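Glycinin A3B4 subunit (Glycine max, PDB 2D5F) serves as a seed storage protein, an 11S globulin that assembles into hexamers and probably supplies nitrogen and amino acids to the germinating seedling. Local coordinates at residues F163-I171 and E200-F208; N385-R396 and E440-V451. One frame throughout, in Å; residues are numbered along the deposited sequence.

Contact 1. Residues F163-I171 and E200-F208; sequences FYLAGNPDI and EGGSVLSGF
Val204 overlaps Phe163 with one methyl and Leu165 with the other. CG1 comes in at the edge of the Phe163 ring, in its plane, 3.9 Å from CD2, and the two side chains cross at about a right angle. CG2 reaches Leu165 CD2 at 3.9 Å. With CG1 opposite the carbonyl carbon (chi1 -63°), both methyls flank the backbone N of Val204, which bonds Tyr164 O at 2.8 Å. That bond is straight at the hydrogen (165°) and meets the carbonyl nearly end-on (173°), and the Val204 methyls lie against the same oxygen, CG2 at 3.4 Å from Tyr164 O. Beside it, Ser203 opens a short turn within 200-208. Its OG accepts from Ser206 N at 3.1 Å, an ST motif, while Ser206 OG returns a bond of 2.7 Å to Ser203 O. Ser203 CB meanwhile rests on Gly167 O at 3.3 Å, and one water joins that same carbonyl to Ser203 N. A second water accepts from Tyr164 N and donates to Gly202 O, linking the two backbones. Farther along, the Pro169 ring lies against the Gly202 backbone, and Gly201 CA comes 3.1 Å from Pro169 O in a CA-H...O contact; a CB on this backbone would probably collide with that oxygen. The Tyr164 hydroxyl is hydrogen-bonded to Glu172 and His58. Leu205 CD2 lies by the carbonyl of Leu165, whose oxygen is bonded to Tyr471 OH of a second subunit, and Leu205 itself packs on Ile455 of that subunit. Strand 163-164 pairs antiparallel with strand 56-62 of the N-terminal cupin barrel, and the loop 200-208 packs on it and the turn that follows, at a subunit interface of the 11S globulin.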
loop_
_atom_site.group_PDB
_atom_site.type_symbol
_atom_site.label_atom_id
_atom_site.label_comp_id
_atom_site.label_asym_id
_atom_site.label_seq_id
_atom_site.Cartn_x
_atom_site.Cartn_y
_atom_site.Cartn_z
ATOM N N PHE B 163 30.067 11.248 5.463
ATOM C CA PHE B 163 30.741 11.576 4.215
ATOM C C PHE B 163 30.682 13.087 4.008
ATOM O O PHE B 163 29.620 13.630 3.701
ATOM C CB PHE B 163 30.068 10.868 3.028
ATOM C CG PHE B 163 30.198 9.367 3.051
ATOM C CD1 PHE B 163 29.486 8.602 3.975
ATOM C CD2 PHE B 163 31.043 8.718 2.154
ATOM C CE1 PHE B 163 29.618 7.211 4.006
ATOM C CE2 PHE B 163 31.182 7.327 2.175
ATOM C CZ PHE B 163 30.469 6.571 3.101
ATOM N N TYR B 164 31.807 13.775 4.187
ATOM C CA TYR B 164 31.807 15.221 3.993
ATOM C C TYR B 164 32.066 15.579 2.541
ATOM O O TYR B 164 32.933 14.994 1.889
ATOM C CB TYR B 164 32.847 15.912 4.891
ATOM C CG TYR B 164 32.337 16.197 6.284
ATOM C CD1 TYR B 164 32.595 15.322 7.341
ATOM C CD2 TYR B 164 31.533 17.313 6.533
ATOM C CE1 TYR B 164 32.058 15.550 8.614
ATOM C CE2 TYR B 164 30.993 17.547 7.790
ATOM C CZ TYR B 164 31.255 16.664 8.825
ATOM O OH TYR B 164 30.694 16.891 10.059
ATOM N N LEU B 165 31.288 16.527 2.033
ATOM C CA LEU B 165 31.442 16.984 0.662
ATOM C C LEU B 165 32.444 18.137 0.606
ATOM O O LEU B 165 32.937 18.492 -0.463
ATOM C CB LEU B 165 30.089 17.442 0.111
ATOM C CG LEU B 165 29.117 16.326 -0.277
ATOM C CD1 LEU B 165 27.709 16.861 -0.352
ATOM C CD2 LEU B 165 29.545 15.735 -1.605
ATOM N N ALA B 166 32.739 18.720 1.763
ATOM C CA ALA B 166 33.675 19.840 1.830
ATOM C C ALA B 166 34.447 19.876 3.138
ATOM O O ALA B 166 34.087 19.211 4.108
ATOM C CB ALA B 166 32.925 21.161 1.645
ATOM N N GLY B 167 35.514 20.667 3.148
ATOM C CA GLY B 167 36.332 20.814 4.333
ATOM C C GLY B 167 37.315 19.689 4.587
ATOM O O GLY B 167 37.452 18.757 3.793
ATOM N N ASN B 168 38.021 19.806 5.704
ATOM C CA ASN B 168 38.985 18.808 6.138
ATOM C C ASN B 168 38.575 18.478 7.566
ATOM O O ASN B 168 39.089 19.055 8.529
ATOM C CB ASN B 168 40.398 19.376 6.114
ATOM C CG ASN B 168 41.398 18.432 6.724
ATOM O OD1 ASN B 168 41.357 17.227 6.473
ATOM N ND2 ASN B 168 42.310 18.968 7.530
ATOM N N PRO B 169 37.636 17.533 7.719
ATOM C CA PRO B 169 37.136 17.128 9.033
ATOM C C PRO B 169 38.020 16.194 9.829
ATOM O O PRO B 169 38.921 15.561 9.294
ATOM C CB PRO B 169 35.813 16.460 8.687
ATOM C CG PRO B 169 36.180 15.711 7.418
ATOM C CD PRO B 169 36.965 16.774 6.642
ATOM N N ASP B 170 37.749 16.130 11.125
ATOM C CA ASP B 170 38.439 15.210 12.016
ATOM C C ASP B 170 37.407 14.085 12.177
ATOM O O ASP B 170 36.214 14.300 11.938
ATOM C CB ASP B 170 38.706 15.861 13.374
ATOM C CG ASP B 170 39.958 16.731 13.379
ATOM O OD1 ASP B 170 40.223 17.367 14.419
ATOM O OD2 ASP B 170 40.677 16.774 12.356
ATOM N N ILE B 171 37.853 12.898 12.574
ATOM C CA ILE B 171 36.940 11.771 12.760
ATOM C C ILE B 171 35.969 12.094 13.893
ATOM O O ILE B 171 36.385 12.539 14.965
ATOM C CB ILE B 171 37.712 10.487 13.122
ATOM C CG1 ILE B 171 38.739 10.172 12.033
ATOM C CG2 ILE B 171 36.740 9.316 13.271
ATOM C CD1 ILE B 171 38.126 9.840 10.691
ATOM N N GLU B 200 43.259 9.920 9.750
ATOM C CA GLU B 200 42.609 11.223 9.845
ATOM C C GLU B 200 41.428 11.378 8.890
ATOM O O GLU B 200 41.145 10.495 8.078
ATOM C CB GLU B 200 43.625 12.336 9.594
ATOM C CG GLU B 200 44.541 12.577 10.775
ATOM C CD GLU B 200 45.657 13.536 10.451
ATOM O OE1 GLU B 200 46.539 13.166 9.644
ATOM O OE2 GLU B 200 45.652 14.659 10.998
ATOM N N GLY B 201 40.742 12.511 8.994
ATOM C CA GLY B 201 39.590 12.752 8.145
ATOM C C GLY B 201 39.900 13.477 6.848
ATOM O O GLY B 201 40.947 14.101 6.701
ATOM N N GLY B 202 38.970 13.378 5.904
ATOM C CA GLY B 202 39.112 14.030 4.613
ATOM C C GLY B 202 37.751 14.050 3.937
ATOM O O GLY B 202 36.915 13.191 4.218
ATOM N N SER B 203 37.514 15.023 3.062
ATOM C CA SER B 203 36.241 15.106 2.352
ATOM C C SER B 203 36.264 14.066 1.237
ATOM O O SER B 203 37.320 13.529 0.912
ATOM C CB SER B 203 36.055 16.499 1.755
ATOM O OG SER B 203 37.003 16.728 0.732
ATOM N N VAL B 204 35.111 13.771 0.650
ATOM C CA VAL B 204 35.079 12.789 -0.420
ATOM C C VAL B 204 35.755 13.353 -1.662
ATOM O O VAL B 204 36.316 12.610 -2.473
ATOM C CB VAL B 204 33.635 12.362 -0.749
ATOM C CG1 VAL B 204 33.026 11.671 0.465
ATOM C CG2 VAL B 204 32.803 13.563 -1.156
ATOM N N LEU B 205 35.726 14.675 -1.790
ATOM C CA LEU B 205 36.338 15.337 -2.934
ATOM C C LEU B 205 37.866 15.309 -2.857
ATOM O O LEU B 205 38.540 15.288 -3.885
ATOM C CB LEU B 205 35.824 16.778 -3.035
ATOM C CG LEU B 205 34.867 17.087 -4.195
ATOM C CD1 LEU B 205 33.964 15.908 -4.464
ATOM C CD2 LEU B 205 34.054 18.329 -3.874
ATOM N N SER B 206 38.410 15.285 -1.644
ATOM C CA SER B 206 39.863 15.250 -1.479
ATOM C C SER B 206 40.434 13.907 -1.937
ATOM O O SER B 206 41.650 13.736 -2.011
ATOM C CB SER B 206 40.250 15.506 -0.018
ATOM O OG SER B 206 39.894 14.421 0.821
ATOM N N GLY B 207 39.549 12.963 -2.249
ATOM C CA GLY B 207 39.982 11.649 -2.697
ATOM C C GLY B 207 40.230 11.588 -4.195
ATOM O O GLY B 207 40.710 10.579 -4.708
ATOM N N PHE B 208 39.894 12.671 -4.889
ATOM C CA PHE B 208 40.076 12.772 -6.333
ATOM C C PHE B 208 41.169 13.804 -6.626
ATOM O O PHE B 208 41.365 14.740 -5.852
ATOM C CB PHE B 208 38.773 13.222 -6.999
ATOM C CG PHE B 208 37.658 12.219 -6.899
ATOM C CD1 PHE B 208 37.555 11.181 -7.823
ATOM C CD2 PHE B 208 36.713 12.309 -5.876
ATOM C CE1 PHE B 208 36.526 10.246 -7.733
ATOM C CE2 PHE B 208 35.682 11.381 -5.775
ATOM C CZ PHE B 208 35.589 10.346 -6.706
HETATM O O HOH W 1 34.288 12.502 4.552
HETATM O O HOH W 2 39.356 17.264 2.932
HETATM O O HOH W 3 41.299 15.657 8.574
#

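Contact 2. Residues N385-R396 and E440-V451; sequences NLNANSVIYVTR and EYVVFKTHHNAV
CG of His447 stands anti to the backbone N (chi1 -169°), whereas CG of Asn387 lies between its own N and carbonyl carbon (chi1 63°); together these torsions set the Asn387 amide over one face of the imidazole, the planes 31° apart. In the ring plane, His447 ND1 accepts from Asn449 N at 2.9 Å, and His447 CB touches Ala388 CB at 3.7 Å. With an alanine at His447, Asn449 N would probably lose its acceptor and the Asn387 amide the surface beneath it. Beyond this loop, Val391 with Phe444 and Tyr393 with Val442 form hydrogen-bonded antiparallel pairs. Ile392 CG2 presses on Tyr441 CD2 at 3.4 Å, while Ile392 lies alongside Val443, pointing the same way. At the far end Glu440 O takes both Thr395 N (2.9 Å) and Arg396 N (3.2 Å) from the same side of its plane. The Glu440 carboxylate sits over the guanidinium face, with a salt bridge of 2.6 Å from OE1 to Arg396 NH1; its OE2 goes to Tyr371. Thr395 and Arg396 facing Glu440 make a classic beta bulge in an antiparallel strand pair of the C-terminal cupin barrel.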
loop_
_atom_site.group_PDB
_atom_site.type_symbol
_atom_site.label_atom_id
_atom_site.label_comp_id
_atom_site.label_asym_id
_atom_site.label_seq_id
_atom_site.Cartn_x
_atom_site.Cartn_y
_atom_site.Cartn_z
ATOM N N ASN B 385 7.348 -0.068 25.640
ATOM C CA ASN B 385 7.142 0.108 24.220
ATOM C C ASN B 385 7.019 -1.281 23.620
ATOM O O ASN B 385 7.900 -2.121 23.785
ATOM C CB ASN B 385 8.311 0.885 23.614
ATOM C CG ASN B 385 8.411 2.298 24.169
ATOM O OD1 ASN B 385 9.395 2.660 24.818
ATOM N ND2 ASN B 385 7.384 3.098 23.925
ATOM N N LEU B 386 5.909 -1.513 22.935
ATOM C CA LEU B 386 5.624 -2.800 22.330
ATOM C C LEU B 386 6.508 -3.185 21.161
ATOM O O LEU B 386 6.936 -4.330 21.053
ATOM C CB LEU B 386 4.174 -2.838 21.835
ATOM C CG LEU B 386 3.009 -2.953 22.820
ATOM C CD1 LEU B 386 2.932 -1.735 23.735
ATOM C CD2 LEU B 386 1.734 -3.094 22.016
ATOM N N ASN B 387 6.782 -2.219 20.291
ATOM C CA ASN B 387 7.526 -2.489 19.069
ATOM C C ASN B 387 8.777 -1.668 18.784
ATOM O O ASN B 387 9.109 -1.457 17.617
ATOM C CB ASN B 387 6.573 -2.329 17.879
ATOM C CG ASN B 387 6.039 -0.910 17.749
ATOM O OD1 ASN B 387 5.404 -0.559 16.747
ATOM N ND2 ASN B 387 6.286 -0.083 18.764
ATOM N N ALA B 388 9.485 -1.212 19.808
ATOM C CA ALA B 388 10.682 -0.431 19.528
ATOM C C ALA B 388 11.606 -0.215 20.709
ATOM O O ALA B 388 11.163 -0.163 21.850
ATOM C CB ALA B 388 10.281 0.920 18.960
ATOM N N ASN B 389 12.899 -0.110 20.418
ATOM C CA ASN B 389 13.877 0.198 21.443
ATOM C C ASN B 389 13.733 1.708 21.586
ATOM O O ASN B 389 13.249 2.376 20.666
ATOM C CB ASN B 389 15.300 -0.129 20.984
ATOM C CG ASN B 389 15.622 -1.596 21.083
ATOM O OD1 ASN B 389 15.235 -2.258 22.042
ATOM N ND2 ASN B 389 16.355 -2.112 20.102
ATOM N N SER B 390 14.156 2.253 22.718
ATOM C CA SER B 390 14.037 3.689 22.933
ATOM C C SER B 390 15.314 4.257 23.515
ATOM O O SER B 390 16.078 3.541 24.163
ATOM C CB SER B 390 12.888 3.988 23.897
ATOM O OG SER B 390 11.651 3.579 23.358
ATOM N N VAL B 391 15.541 5.542 23.274
ATOM C CA VAL B 391 16.717 6.220 23.814
ATOM C C VAL B 391 16.278 7.573 24.365
ATOM O O VAL B 391 15.823 8.452 23.622
ATOM C CB VAL B 391 17.803 6.445 22.743
ATOM C CG1 VAL B 391 19.064 7.001 23.400
ATOM C CG2 VAL B 391 18.106 5.134 22.023
ATOM N N ILE B 392 16.400 7.721 25.676
ATOM C CA ILE B 392 16.021 8.950 26.345
ATOM C C ILE B 392 17.207 9.893 26.460
ATOM O O ILE B 392 18.316 9.475 26.785
ATOM C CB ILE B 392 15.524 8.676 27.781
ATOM C CG1 ILE B 392 14.231 7.862 27.749
ATOM C CG2 ILE B 392 15.290 9.992 28.511
ATOM C CD1 ILE B 392 13.821 7.339 29.110
ATOM N N TYR B 393 16.976 11.165 26.162
ATOM C CA TYR B 393 18.012 12.178 26.320
ATOM C C TYR B 393 17.338 13.269 27.144
ATOM O O TYR B 393 16.336 13.842 26.715
ATOM C CB TYR B 393 18.472 12.765 24.984
ATOM C CG TYR B 393 19.461 13.897 25.182
ATOM C CD1 TYR B 393 20.806 13.637 25.446
ATOM C CD2 TYR B 393 19.031 15.227 25.207
ATOM C CE1 TYR B 393 21.702 14.675 25.740
ATOM C CE2 TYR B 393 19.917 16.275 25.500
ATOM C CZ TYR B 393 21.252 15.985 25.770
ATOM O OH TYR B 393 22.124 17.003 26.090
ATOM N N VAL B 394 17.865 13.542 28.332
ATOM C CA VAL B 394 17.267 14.562 29.186
ATOM C C VAL B 394 17.670 15.944 28.709
ATOM O O VAL B 394 18.853 16.250 28.587
ATOM C CB VAL B 394 17.675 14.368 30.660
ATOM C CG1 VAL B 394 17.023 15.450 31.537
ATOM C CG2 VAL B 394 17.237 12.985 31.124
ATOM N N THR B 395 16.672 16.771 28.429
ATOM C CA THR B 395 16.911 18.114 27.934
ATOM C C THR B 395 16.921 19.149 29.052
ATOM O O THR B 395 17.436 20.248 28.881
ATOM C CB THR B 395 15.849 18.499 26.895
ATOM O OG1 THR B 395 14.548 18.298 27.456
ATOM C CG2 THR B 395 15.991 17.637 25.652
ATOM N N ARG B 396 16.355 18.795 30.197
ATOM C CA ARG B 396 16.338 19.721 31.318
ATOM C C ARG B 396 15.846 19.076 32.598
ATOM O O ARG B 396 15.060 18.131 32.572
ATOM C CB ARG B 396 15.452 20.923 30.999
ATOM C CG ARG B 396 15.748 22.134 31.860
ATOM C CD ARG B 396 14.484 22.922 32.092
ATOM N NE ARG B 396 13.523 22.128 32.846
ATOM C CZ ARG B 396 12.223 22.388 32.897
ATOM N NH1 ARG B 396 11.735 23.427 32.233
ATOM N NH2 ARG B 396 11.412 21.604 33.597
ATOM N N GLU B 440 12.482 17.088 31.911
ATOM C CA GLU B 440 12.073 17.160 30.512
ATOM C C GLU B 440 13.034 16.319 29.689
ATOM O O GLU B 440 14.244 16.341 29.921
ATOM C CB GLU B 440 12.130 18.590 29.970
ATOM C CG GLU B 440 11.278 19.601 30.690
ATOM C CD GLU B 440 11.120 20.875 29.887
ATOM O OE1 GLU B 440 10.689 21.887 30.466
ATOM O OE2 GLU B 440 11.414 20.862 28.670
ATOM N N TYR B 441 12.500 15.594 28.717
ATOM C CA TYR B 441 13.349 14.786 27.870
ATOM C C TYR B 441 12.668 14.378 26.573
ATOM O O TYR B 441 11.441 14.406 26.452
ATOM C CB TYR B 441 13.804 13.523 28.613
ATOM C CG TYR B 441 12.687 12.580 29.003
ATOM C CD1 TYR B 441 12.035 12.699 30.232
ATOM C CD2 TYR B 441 12.290 11.554 28.146
ATOM C CE1 TYR B 441 11.020 11.815 30.598
ATOM C CE2 TYR B 441 11.279 10.666 28.501
ATOM C CZ TYR B 441 10.650 10.796 29.723
ATOM O OH TYR B 441 9.670 9.895 30.066
ATOM N N VAL B 442 13.485 14.024 25.593
ATOM C CA VAL B 442 12.967 13.547 24.326
ATOM C C VAL B 442 13.284 12.061 24.362
ATOM O O VAL B 442 14.231 11.641 25.036
ATOM C CB VAL B 442 13.685 14.186 23.111
ATOM C CG1 VAL B 442 15.184 13.893 23.161
ATOM C CG2 VAL B 442 13.094 13.635 21.818
ATOM N N VAL B 443 12.485 11.262 23.671
ATOM C CA VAL B 443 12.728 9.830 23.622
ATOM C C VAL B 443 12.681 9.425 22.174
ATOM O O VAL B 443 11.640 9.545 21.536
ATOM C CB VAL B 443 11.645 8.997 24.318
ATOM C CG1 VAL B 443 12.118 7.553 24.449
ATOM C CG2 VAL B 443 11.318 9.572 25.644
ATOM N N PHE B 444 13.803 8.955 21.652
ATOM C CA PHE B 444 13.837 8.507 20.275
ATOM C C PHE B 444 13.419 7.036 20.285
ATOM O O PHE B 444 13.835 6.276 21.157
ATOM C CB PHE B 444 15.247 8.647 19.705
ATOM C CG PHE B 444 15.801 10.049 19.764
ATOM C CD1 PHE B 444 16.711 10.411 20.755
ATOM C CD2 PHE B 444 15.443 10.995 18.804
ATOM C CE1 PHE B 444 17.263 11.693 20.790
ATOM C CE2 PHE B 444 15.988 12.286 18.828
ATOM C CZ PHE B 444 16.900 12.636 19.821
ATOM N N LYS B 445 12.580 6.632 19.340
ATOM C CA LYS B 445 12.145 5.239 19.270
ATOM C C LYS B 445 12.390 4.735 17.853
ATOM O O LYS B 445 12.063 5.419 16.877
ATOM C CB LYS B 445 10.667 5.118 19.657
ATOM C CG LYS B 445 10.383 5.661 21.060
ATOM C CD LYS B 445 8.957 5.402 21.515
ATOM C CE LYS B 445 8.711 6.023 22.883
ATOM N NZ LYS B 445 7.325 5.762 23.347
ATOM N N THR B 446 12.972 3.541 17.748
ATOM C CA THR B 446 13.314 2.957 16.454
ATOM C C THR B 446 12.199 2.268 15.659
ATOM O O THR B 446 12.338 1.128 15.203
ATOM C CB THR B 446 14.523 1.997 16.594
ATOM O OG1 THR B 446 14.272 1.049 17.637
ATOM C CG2 THR B 446 15.780 2.790 16.937
ATOM N N HIS B 447 11.096 2.986 15.498
ATOM C CA HIS B 447 9.961 2.524 14.719
ATOM C C HIS B 447 9.227 3.792 14.293
ATOM O O HIS B 447 9.135 4.744 15.072
ATOM C CB HIS B 447 9.059 1.610 15.549
ATOM C CG HIS B 447 8.020 0.896 14.738
ATOM N ND1 HIS B 447 6.890 1.520 14.255
ATOM C CD2 HIS B 447 7.957 -0.385 14.303
ATOM C CE1 HIS B 447 6.175 0.655 13.556
ATOM N NE2 HIS B 447 6.801 -0.508 13.569
ATOM N N HIS B 448 8.721 3.808 13.055
ATOM C CA HIS B 448 8.024 4.972 12.495
ATOM C C HIS B 448 6.723 5.313 13.212
ATOM O O HIS B 448 6.232 6.436 13.123
ATOM C CB HIS B 448 7.749 4.755 10.997
ATOM C CG HIS B 448 6.612 3.818 10.706
ATOM N ND1 HIS B 448 5.297 4.236 10.639
ATOM C CD2 HIS B 448 6.593 2.484 10.461
ATOM C CE1 HIS B 448 4.520 3.203 10.364
ATOM N NE2 HIS B 448 5.282 2.128 10.252
ATOM N N ASN B 449 6.170 4.335 13.916
ATOM C CA ASN B 449 4.923 4.516 14.656
ATOM C C ASN B 449 5.001 3.656 15.923
ATOM O O ASN B 449 4.226 2.721 16.109
ATOM C CB ASN B 449 3.734 4.090 13.783
ATOM C CG ASN B 449 2.393 4.463 14.393
ATOM O OD1 ASN B 449 2.322 5.262 15.329
ATOM N ND2 ASN B 449 1.320 3.895 13.856
ATOM N N ALA B 450 5.962 3.982 16.782
ATOM C CA ALA B 450 6.175 3.252 18.021
ATOM C C ALA B 450 4.949 3.367 18.922
ATOM O O ALA B 450 4.377 4.444 19.073
ATOM C CB ALA B 450 7.408 3.793 18.730
ATOM N N VAL B 451 4.534 2.253 19.509
ATOM C CA VAL B 451 3.371 2.271 20.380
ATOM C C VAL B 451 3.755 1.782 21.760
ATOM O O VAL B 451 4.519 0.836 21.902
ATOM C CB VAL B 451 2.223 1.381 19.826
ATOM C CG1 VAL B 451 1.834 1.846 18.438
ATOM C CG2 VAL B 451 2.650 -0.062 19.777
HETATM O O HOH W 4 16.634 -0.712 17.563
#

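Contact 1 belongs to the N-terminal cupin barrel and contact 2 to the C-terminal one; their centres lie 32 Å apart and their nearest atoms about 17 Å, without touching. Strand 67-73 of the first barrel packs on contact 2, Met68 and Ile70 against Phe444, which ties the second barrel to the first. Each contact borders a site: in contact 1 the Tyr164 hydroxyl is bonded to His58, a residue of the carbonate pocket, and in contact 2 the Tyr441 side chain is about 3 Å from a bound magnesium ion. Both also meet neighbouring copies: 163-171 and 200-208 a second subunit, 385-396 and 440-451 a third, through its Gln155, and a fourth, through its Glu324 and Asn325.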